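Local coordinates for putative N-acetylmuramoyl-L-alanine amidase,autolysin cwp6 (Peptoclostridium difficile, PDB 5J72), which probably hydrolyses the amide bond between N-acetylmuramic acid and L-alanine in peptidoglycan with a zinc-dependent amidase domain, while CWB2 modules anchor it in the cell wall, at residues A[206-211]-A[229-234]; A[543-548]-A[575-580]. All coordinates share one frame; numbering follows the deposited sequence. Where two conformers were deposited one is given.

Contact 1: residues A[206-211]-A[229-234]; sequences SDVIII and VNVNVT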
loop_
_atom_site.group_PDB
_atom_site.type_symbol
_atom_site.label_atom_id
_atom_site.label_comp_id
_atom_site.label_asym_id
_atom_site.label_seq_id
_atom_site.Cartn_x
_atom_site.Cartn_y
_atom_site.Cartn_z
ATOM N N SER A 206 -23.292 17.033 -12.171
ATOM C CA SER A 206 -24.755 17.213 -11.972
ATOM C C SER A 206 -25.060 16.947 -10.494
ATOM O O SER A 206 -26.070 17.421 -9.972
ATOM C CB SER A 206 -25.519 16.109 -12.722
ATOM O OG SER A 206 -25.481 16.374 -14.099
ATOM N N ASP A 207 -24.200 16.162 -9.804
ATOM C CA ASP A 207 -24.524 15.765 -8.418
ATOM C C ASP A 207 -23.305 15.728 -7.538
ATOM O O ASP A 207 -22.241 15.254 -7.981
ATOM C CB ASP A 207 -25.116 14.316 -8.456
ATOM C CG ASP A 207 -26.476 14.196 -9.111
ATOM O OD1 ASP A 207 -26.528 14.013 -10.337
ATOM O OD2 ASP A 207 -27.497 14.301 -8.388
ATOM N N VAL A 208 -23.402 16.224 -6.322
ATOM C CA VAL A 208 -22.333 16.113 -5.331
ATOM C C VAL A 208 -22.898 15.222 -4.187
ATOM O O VAL A 208 -24.064 15.397 -3.742
ATOM C CB VAL A 208 -21.856 17.506 -4.814
ATOM C CG1 VAL A 208 -21.077 17.377 -3.529
ATOM C CG2 VAL A 208 -20.985 18.185 -5.865
ATOM N N ILE A 209 -22.084 14.256 -3.719
ATOM C CA ILE A 209 -22.518 13.333 -2.673
ATOM C C ILE A 209 -21.581 13.639 -1.513
ATOM O O ILE A 209 -20.339 13.487 -1.555
ATOM C CB ILE A 209 -22.466 11.838 -3.123
ATOM C CG1 ILE A 209 -23.385 11.586 -4.295
ATOM C CG2 ILE A 209 -22.829 10.891 -1.940
ATOM C CD1 ILE A 209 -22.675 11.807 -5.707
ATOM N N ILE A 210 -22.179 14.148 -0.435
ATOM C CA ILE A 210 -21.426 14.464 0.754
ATOM C C ILE A 210 -21.450 13.251 1.711
ATOM O O ILE A 210 -22.502 12.651 1.918
ATOM C CB ILE A 210 -22.034 15.673 1.493
ATOM C CG1 ILE A 210 -21.801 16.963 0.659
ATOM C CG2 ILE A 210 -21.388 15.760 2.850
ATOM C CD1 ILE A 210 -22.704 18.076 1.111
ATOM N N ILE A 211 -20.290 12.893 2.236
ATOM C CA ILE A 211 -20.183 11.776 3.188
ATOM C C ILE A 211 -19.989 12.443 4.542
ATOM O O ILE A 211 -19.029 13.193 4.718
ATOM C CB ILE A 211 -19.003 10.854 2.845
ATOM C CG1 ILE A 211 -19.193 10.243 1.438
ATOM C CG2 ILE A 211 -18.847 9.721 3.970
ATOM C CD1 ILE A 211 -20.517 9.549 1.236
ATOM N N VAL A 229 -21.270 25.334 -8.419
ATOM C CA VAL A 229 -21.957 24.609 -9.491
ATOM C C VAL A 229 -23.285 24.243 -8.881
ATOM O O VAL A 229 -23.298 23.658 -7.787
ATOM C CB VAL A 229 -21.180 23.348 -9.951
ATOM C CG1 VAL A 229 -21.896 22.670 -11.133
ATOM C CG2 VAL A 229 -19.748 23.740 -10.351
ATOM N N ASN A 230 -24.420 24.594 -9.560
ATOM C CA ASN A 230 -25.733 24.366 -8.967
ATOM C C ASN A 230 -26.175 22.932 -9.076
ATOM O O ASN A 230 -27.175 22.609 -9.725
ATOM C CB ASN A 230 -26.773 25.270 -9.626
ATOM C CG ASN A 230 -28.038 25.309 -8.812
ATOM O OD1 ASN A 230 -27.961 25.194 -7.561
ATOM N ND2 ASN A 230 -29.218 25.492 -9.378
ATOM N N VAL A 231 -25.428 22.045 -8.381
ATOM C CA VAL A 231 -25.740 20.622 -8.419
ATOM C C VAL A 231 -26.823 20.183 -7.415
ATOM O O VAL A 231 -27.150 20.911 -6.497
ATOM C CB VAL A 231 -24.456 19.859 -7.970
ATOM C CG1 VAL A 231 -23.322 20.028 -9.007
ATOM C CG2 VAL A 231 -24.007 20.363 -6.565
ATOM N N ASN A 232 -27.330 18.963 -7.606
ATOM C CA ASN A 232 -28.166 18.305 -6.625
ATOM C C ASN A 232 -27.219 17.794 -5.573
ATOM O O ASN A 232 -26.207 17.143 -5.934
ATOM C CB ASN A 232 -28.827 17.128 -7.223
ATOM C CG ASN A 232 -29.823 17.557 -8.251
ATOM O OD1 ASN A 232 -29.946 16.864 -9.265
ATOM N ND2 ASN A 232 -30.485 18.703 -8.096
ATOM N N VAL A 233 -27.487 18.059 -4.289
ATOM C CA VAL A 233 -26.591 17.562 -3.271
ATOM C C VAL A 233 -27.205 16.382 -2.492
ATOM O O VAL A 233 -28.258 16.548 -1.846
ATOM C CB VAL A 233 -26.197 18.672 -2.304
ATOM C CG1 VAL A 233 -25.393 18.075 -1.162
ATOM C CG2 VAL A 233 -25.375 19.747 -3.012
ATOM N N THR A 234 -26.587 15.189 -2.551
ATOM C CA THR A 234 -27.066 14.023 -1.803
ATOM C C THR A 234 -26.247 13.946 -0.567
ATOM O O THR A 234 -25.067 14.364 -0.549
ATOM C CB THR A 234 -26.874 12.749 -2.644
ATOM O OG1 THR A 234 -27.882 12.742 -3.665
ATOM C CG2 THR A 234 -26.999 11.446 -1.822
HETATM O O HOH W 1 -26.805 14.365 -5.520
#
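Thr234, Val208 and Val231 lose the most surface where strands 207-211 and 232-234 run parallel, their axes 24° apart, with Val231 just ahead of the second. Thr234 is gripped at both ends of its backbone: its N donates to Val208 O over 2.8 Å, nearly along the C=O axis, and its O receives Ile210 N at 2.9 Å, almost straight. Val208 N to Asn232 O and Asn232 N to Ser206 O continue the alternation of parallel pairing. Thr234 lies alongside Ile209, both side chains pointing the same way, with Ile209 CG1 4.0 Å from Thr234 CB. With OG1 beside its own backbone N (chi1 -75°), the threonine turns its hydroxyl to a water 2.7 Å from OG1. The same water can donate to either Asp207 OD2 or Asn232 O, bridging the strands on the face of Asp207, Asn232, Ile209 and Thr234.

The apolar contacts lie on the opposite face, that of Val208 and Val233, and at its flank. Val208 and Val231 cross obliquely, methyl to methyl, CG2 to CG2 at 3.8 Å; Val231 CG2 sits in the crowded position between its own N and carbonyl carbon. Ile210 CD1 meets Val233 CG1 at 3.5 Å. Ile225 of helix 219-228 rests on both Val208 and Val231, and Val222 on Ile210, so the connecting helix closes this side. Strand 207-211, helix 219-228 and strand 232-236 form a beta-alpha-beta crossover at the edge of a four-stranded parallel sheet, order 2-1-3-4, consistent with the parallel alpha/beta fold of a CWB2 module.

Contact 2: residues A[543-548]-A[575-580]; sequences IYYKVK and RGIKTR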
loop_
_atom_site.group_PDB
_atom_site.type_symbol
_atom_site.label_atom_id
_atom_site.label_comp_id
_atom_site.label_asym_id
_atom_site.label_seq_id
_atom_site.Cartn_x
_atom_site.Cartn_y
_atom_site.Cartn_z
ATOM N N ILE A 543 24.091 -11.753 24.859
ATOM C CA ILE A 543 24.570 -11.322 23.575
ATOM C C ILE A 543 26.029 -11.740 23.492
ATOM O O ILE A 543 26.765 -11.541 24.453
ATOM C CB ILE A 543 24.404 -9.771 23.478
ATOM C CG1 ILE A 543 22.871 -9.383 23.691
ATOM C CG2 ILE A 543 24.963 -9.270 22.124
ATOM C CD1 ILE A 543 22.576 -7.932 23.548
ATOM N N TYR A 544 26.458 -12.273 22.362
ATOM C CA TYR A 544 27.849 -12.624 22.146
ATOM C C TYR A 544 28.550 -11.532 21.454
ATOM O O TYR A 544 27.972 -10.926 20.526
ATOM C CB TYR A 544 27.944 -13.878 21.268
ATOM C CG TYR A 544 27.530 -15.086 22.052
ATOM C CD1 TYR A 544 26.219 -15.510 22.061
ATOM C CD2 TYR A 544 28.448 -15.767 22.861
ATOM C CE1 TYR A 544 25.811 -16.569 22.850
ATOM C CE2 TYR A 544 28.049 -16.821 23.656
ATOM C CZ TYR A 544 26.728 -17.218 23.652
ATOM O OH TYR A 544 26.296 -18.237 24.459
ATOM N N TYR A 545 29.796 -11.251 21.820
ATOM C CA TYR A 545 30.519 -10.209 21.120
ATOM C C TYR A 545 31.951 -10.744 20.816
ATOM O O TYR A 545 32.223 -11.860 21.220
ATOM C CB TYR A 545 30.520 -8.884 21.935
ATOM C CG TYR A 545 31.219 -9.013 23.277
ATOM C CD1 TYR A 545 30.587 -9.629 24.361
ATOM C CD2 TYR A 545 32.513 -8.542 23.453
ATOM C CE1 TYR A 545 31.244 -9.780 25.585
ATOM C CE2 TYR A 545 33.169 -8.676 24.676
ATOM C CZ TYR A 545 32.534 -9.297 25.734
ATOM O OH TYR A 545 33.209 -9.405 26.932
ATOM N N LYS A 546 32.805 -9.997 20.113
ATOM C CA LYS A 546 34.100 -10.554 19.702
ATOM C C LYS A 546 35.082 -10.655 20.904
ATOM O O LYS A 546 35.201 -9.711 21.691
ATOM C CB LYS A 546 34.706 -9.689 18.625
ATOM C CG LYS A 546 33.950 -9.663 17.315
ATOM C CD LYS A 546 34.711 -8.890 16.314
ATOM C CE LYS A 546 34.068 -8.932 14.974
ATOM N NZ LYS A 546 34.916 -8.262 13.910
ATOM N N VAL A 547 35.768 -11.793 21.034
ATOM C CA VAL A 547 36.691 -12.001 22.149
ATOM C C VAL A 547 37.759 -10.912 22.176
ATOM O O VAL A 547 38.136 -10.498 23.251
ATOM C CB VAL A 547 37.292 -13.437 22.034
ATOM C CG1 VAL A 547 38.259 -13.508 20.863
ATOM C CG2 VAL A 547 37.976 -13.827 23.349
ATOM N N LYS A 548 38.224 -10.425 21.030
ATOM C CA LYS A 548 39.240 -9.383 20.986
ATOM C C LYS A 548 38.849 -8.129 21.792
ATOM O O LYS A 548 39.724 -7.361 22.196
ATOM C CB LYS A 548 39.518 -8.990 19.533
ATOM C CG LYS A 548 38.592 -7.911 18.978
ATOM C CD LYS A 548 38.958 -7.551 17.561
ATOM C CE LYS A 548 38.239 -6.299 17.130
ATOM N NZ LYS A 548 38.596 -5.927 15.747
ATOM N N ARG A 575 21.406 -12.598 31.297
ATOM C CA ARG A 575 22.486 -13.567 31.264
ATOM C C ARG A 575 23.808 -12.917 30.911
ATOM O O ARG A 575 24.843 -13.582 30.892
ATOM C CB ARG A 575 22.129 -14.717 30.316
ATOM C CG ARG A 575 20.688 -15.245 30.563
ATOM C CD ARG A 575 20.228 -16.211 29.444
ATOM N NE ARG A 575 21.230 -17.253 29.208
ATOM C CZ ARG A 575 21.147 -18.483 29.704
ATOM N NH1 ARG A 575 20.098 -18.840 30.443
ATOM N NH2 ARG A 575 22.116 -19.361 29.477
ATOM N N GLY A 576 23.803 -11.615 30.637
ATOM C CA GLY A 576 25.046 -10.907 30.390
ATOM C C GLY A 576 25.521 -10.986 28.961
ATOM O O GLY A 576 24.875 -11.630 28.146
ATOM N N ILE A 577 26.645 -10.315 28.670
ATOM C CA ILE A 577 27.266 -10.332 27.368
ATOM C C ILE A 577 28.330 -11.454 27.470
ATOM O O ILE A 577 28.929 -11.619 28.546
ATOM C CB ILE A 577 27.815 -8.946 27.034
ATOM C CG1 ILE A 577 28.820 -8.441 28.081
ATOM C CG2 ILE A 577 26.630 -7.964 26.990
ATOM C CD1 ILE A 577 29.632 -7.262 27.562
ATOM N N LYS A 578 28.562 -12.218 26.411
ATOM C CA LYS A 578 29.474 -13.355 26.479
ATOM C C LYS A 578 30.418 -13.479 25.311
ATOM O O LYS A 578 30.160 -12.926 24.233
ATOM C CB LYS A 578 28.650 -14.596 26.480
ATOM C CG LYS A 578 27.714 -14.757 27.613
ATOM C CD LYS A 578 27.031 -16.073 27.440
ATOM C CE LYS A 578 26.484 -16.610 28.728
ATOM N NZ LYS A 578 25.354 -15.803 29.213
ATOM N N THR A 579 31.569 -14.155 25.512
ATOM C CA THR A 579 32.444 -14.433 24.397
ATOM C C THR A 579 32.553 -15.966 24.389
ATOM O O THR A 579 32.252 -16.627 25.387
ATOM C CB THR A 579 33.794 -13.766 24.444
ATOM O OG1 THR A 579 34.525 -14.245 25.578
ATOM C CG2 THR A 579 33.696 -12.299 24.506
ATOM N N ARG A 580 32.940 -16.530 23.253
ATOM C CA ARG A 580 33.066 -17.968 23.126
ATOM C C ARG A 580 34.106 -18.214 22.043
ATOM O O ARG A 580 34.091 -17.574 20.991
ATOM C CB ARG A 580 31.729 -18.580 22.821
ATOM C CG ARG A 580 31.754 -20.069 23.031
ATOM C CD ARG A 580 30.625 -20.748 22.293
ATOM N NE ARG A 580 30.965 -22.150 22.045
ATOM C CZ ARG A 580 30.062 -23.105 21.880
ATOM N NH1 ARG A 580 28.767 -22.820 21.939
ATOM N NH2 ARG A 580 30.446 -24.356 21.645
HETATM O O HOH W 2 32.841 -14.681 20.959
HETATM O O HOH W 3 31.954 -11.083 29.039
#
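Tyr545 has CG in the crowded position between its backbone N and carbonyl carbon (chi1 62°), and Thr579 has OG1 in the same position (chi1 63°), which leaves CG2 anti to the carbonyl carbon; these torsions set the methyl over the phenol. Thr579 CG2 stands 3.6 Å from the centroid of the Tyr545 ring, 19° off the normal, in a CH-pi contact offset toward the rim. Ile577 CD1 comes obliquely to Tyr545 CE1 at 3.6 Å, and a water links Tyr545 OH to Ile577 O. The strand backbones pair in parallel: Lys578 N donates to Ile543 O over 2.7 Å, and Lys578 O receives Tyr545 N nearly along the C=O axis at 3.0 Å. This joins strands 541-544 and 574-578 of the amidase domain in a beta-alpha-beta unit, whose helix 554-569 packs on Ile543, Tyr545 and Ile577. Past Lys578, a second water accepts from Arg580 N and can donate to Tyr545 O. The ring of Tyr544 crosses Lys578 obliquely, with Tyr544 CE2 3.6 Å from Lys578 CB. Bent at chi4, Lys578 brings NZ to Arg575 O at 2.8 Å and to a salt bridge with Glu542, whose carboxylate also holds Tyr544 OH and Arg575 NE.

How the contacts relate
Both contacts illustrate one principle, two parallel strands joined by a helical crossover, in separate domains of one chain. Contact 1 closes before contact 2 opens; their centres lie 69 Å apart on opposite sides of the chain's centre, about 49 Å between nearest atoms, and they share no sheet. Contact 1 ends a four-stranded parallel sheet in the cell-wall-binding part; contact 2 ends a mixed six-stranded sheet in the amidase part, where strand 541-544 also pairs antiparallel with 599-606. In each, the later strand is outermost within the chain. Contact 2 lies nearer the zinc site, consistent with anchoring and hydrolysis being assigned to different domains.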